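Local coordinates for interferon gamma (Paralichthys olivaceus, PDB 6F1E), which acts as a secreted homodimeric cytokine that binds interferon gamma receptor 1, more weakly its receptor 1-like relative, and activates macrophages and neutrophils, at the interface of chains A and B. Residues are numbered along the deposited sequence; one frame, centred on the assembly and turned at random. Chains: chain A/B, Interferon gamma.

The interface of chains A and B. Residues chain A 46-47, 50-51, 115, 118; chain B 46, 114-115, 118, 121.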
loop_
_atom_site.group_PDB
_atom_site.type_symbol
_atom_site.label_atom_id
_atom_site.label_comp_id
_atom_site.label_asym_id
_atom_site.label_seq_id
_atom_site.Cartn_x
_atom_site.Cartn_y
_atom_site.Cartn_z
ATOM N N LEU A 46 9.511 -4.569 -3.158
ATOM C CA LEU A 46 8.494 -3.629 -2.716
ATOM C C LEU A 46 7.715 -4.220 -1.540
ATOM O O LEU A 46 7.462 -3.551 -0.506
ATOM C CB LEU A 46 7.566 -3.301 -3.890
ATOM C CG LEU A 46 6.549 -2.182 -3.668
ATOM C CD1 LEU A 46 6.987 -1.059 -2.738
ATOM C CD2 LEU A 46 6.228 -1.607 -5.027
ATOM N N PHE A 47 7.334 -5.485 -1.700
ATOM C CA PHE A 47 6.604 -6.152 -0.667
ATOM C C PHE A 47 7.490 -6.231 0.593
ATOM O O PHE A 47 7.040 -5.855 1.698
ATOM C CB PHE A 47 6.122 -7.529 -1.133
ATOM C CG PHE A 47 5.291 -8.231 -0.096
ATOM C CD1 PHE A 47 4.005 -7.797 0.175
ATOM C CD2 PHE A 47 5.840 -9.258 0.688
ATOM C CE1 PHE A 47 3.252 -8.398 1.172
ATOM C CE2 PHE A 47 5.097 -9.853 1.683
ATOM C CZ PHE A 47 3.789 -9.424 1.917
ATOM N N GLY A 50 7.767 -3.163 2.435
ATOM C CA GLY A 50 6.533 -3.026 3.191
ATOM C C GLY A 50 6.515 -3.784 4.496
ATOM O O GLY A 50 6.027 -3.258 5.527
ATOM N N VAL A 51 7.005 -5.024 4.453
ATOM C CA VAL A 51 7.172 -5.854 5.683
ATOM C C VAL A 51 8.125 -5.178 6.695
ATOM O O VAL A 51 7.859 -5.137 7.891
ATOM C CB VAL A 51 7.758 -7.260 5.347
ATOM C CG1 VAL A 51 8.136 -8.032 6.625
ATOM C CG2 VAL A 51 6.811 -8.076 4.483
ATOM N N LEU A 115 6.062 3.285 -1.522
ATOM C CA LEU A 115 5.150 2.926 -0.455
ATOM C C LEU A 115 4.540 4.149 0.209
ATOM O O LEU A 115 3.355 4.099 0.530
ATOM C CB LEU A 115 5.814 2.016 0.595
ATOM C CG LEU A 115 6.126 0.563 0.147
ATOM C CD1 LEU A 115 6.793 -0.193 1.281
ATOM C CD2 LEU A 115 4.912 -0.238 -0.335
ATOM N N LEU A 118 1.765 5.172 -2.028
ATOM C CA LEU A 118 0.635 4.248 -1.919
ATOM C C LEU A 118 -0.071 4.421 -0.602
ATOM O O LEU A 118 -1.278 4.355 -0.562
ATOM C CB LEU A 118 1.026 2.790 -2.109
ATOM C CG LEU A 118 1.696 2.540 -3.461
ATOM C CD1 LEU A 118 2.063 1.064 -3.663
ATOM C CD2 LEU A 118 0.805 3.038 -4.590
ATOM N N LEU B 46 2.051 0.604 -11.084
ATOM C CA LEU B 46 1.584 0.327 -9.753
ATOM C C LEU B 46 0.978 1.562 -9.087
ATOM O O LEU B 46 -0.090 1.511 -8.466
ATOM C CB LEU B 46 2.774 -0.187 -8.930
ATOM C CG LEU B 46 2.488 -0.929 -7.646
ATOM C CD1 LEU B 46 1.568 -2.131 -7.851
ATOM C CD2 LEU B 46 3.829 -1.391 -7.123
ATOM N N LEU B 114 -0.864 -7.017 -5.864
ATOM C CA LEU B 114 0.213 -6.485 -5.000
ATOM C C LEU B 114 -0.272 -5.396 -4.029
ATOM O O LEU B 114 0.113 -5.359 -2.866
ATOM C CB LEU B 114 1.330 -5.925 -5.871
ATOM C CG LEU B 114 2.588 -5.505 -5.124
ATOM C CD1 LEU B 114 3.098 -6.644 -4.263
ATOM C CD2 LEU B 114 3.658 -5.047 -6.112
ATOM N N LEU B 115 -1.113 -4.504 -4.530
ATOM C CA LEU B 115 -1.678 -3.436 -3.729
ATOM C C LEU B 115 -2.478 -3.977 -2.569
ATOM O O LEU B 115 -2.430 -3.398 -1.464
ATOM C CB LEU B 115 -2.538 -2.512 -4.597
ATOM C CG LEU B 115 -1.687 -1.619 -5.512
ATOM C CD1 LEU B 115 -2.426 -1.168 -6.761
ATOM C CD2 LEU B 115 -1.216 -0.418 -4.726
ATOM N N LEU B 118 -0.194 -5.101 -0.014
ATOM C CA LEU B 118 0.306 -3.957 0.696
ATOM C C LEU B 118 -0.746 -3.427 1.651
ATOM O O LEU B 118 -0.406 -3.002 2.756
ATOM C CB LEU B 118 0.882 -2.908 -0.277
ATOM C CG LEU B 118 2.146 -3.449 -0.986
ATOM C CD1 LEU B 118 2.538 -2.723 -2.264
ATOM C CD2 LEU B 118 3.319 -3.483 -0.004
ATOM N N LEU B 121 -0.909 -5.761 4.978
ATOM C CA LEU B 121 0.117 -5.388 5.961
ATOM C C LEU B 121 -0.328 -4.239 6.854
ATOM O O LEU B 121 -0.037 -4.238 8.033
ATOM C CB LEU B 121 1.399 -4.965 5.254
ATOM C CG LEU B 121 2.102 -6.064 4.478
ATOM C CD1 LEU B 121 3.221 -5.479 3.668
ATOM C CD2 LEU B 121 2.666 -7.117 5.407
#
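A:Leu115 and B:Leu118 meet at the leucine centre of an apolar patch in the two-fold dimer interface of this type II interferon, a helical cytokine whose two chains interlock. Their side chains lie at roughly a right angle, with the methyl carbon CD2 of A:Leu115 3.6 Å from CD2 of B:Leu118. The same A:Leu115 methyl also reaches CD1 of B:Leu118, at 3.9 Å, and so sits against both branches of the partner's fork. In B:Leu118 CG is anti to the carbonyl carbon (chi1 -66°), which sends the fork off helix 109-121 of chain B toward helices 41-64 and 109-122 of chain A. The twin of this pairing, with the chains exchanged, joins A:Leu118 and B:Leu115, again nearly perpendicular. Once more a single methyl, now CD2 of B:Leu115, faces both methyls of A:Leu118, CD1 at 3.8 Å and CD2 at 4.0 Å. Between the two pairings the A:Leu118 and B:Leu118 side chains approach at a slant, CD1 to CD1 at 4.1 Å, linking the twin contacts.

To one side, A:Leu46 and B:Leu46 point at each other tip to tip through their CD2 methyls, though the modelled separation is too short to be trusted. B:Leu114 lies beside this pair, its CD2 4.4 Å from CD2 of A:Leu46.

Farther along helix 41-64, CD1 of B:Leu121 lies above the ring plane of A:Phe47, just past the rim and 3.8 Å from CE1. The A:Phe47 CG is anti to the backbone N (chi1 -177°), which turns the ring toward chain B, where it meets the leucine at a slant. That B:Leu121 methyl also rests on the backbone, 3.8 Å from the carbonyl carbon of A:Gly50, where the lack of a side chain probably helps it come close to the helix. A:Val51 adds a marginal contact through its backbone N. The side chains of this patch are all apolar; its polar atoms belong to the main chain, and none comes within bonding reach of the other chain.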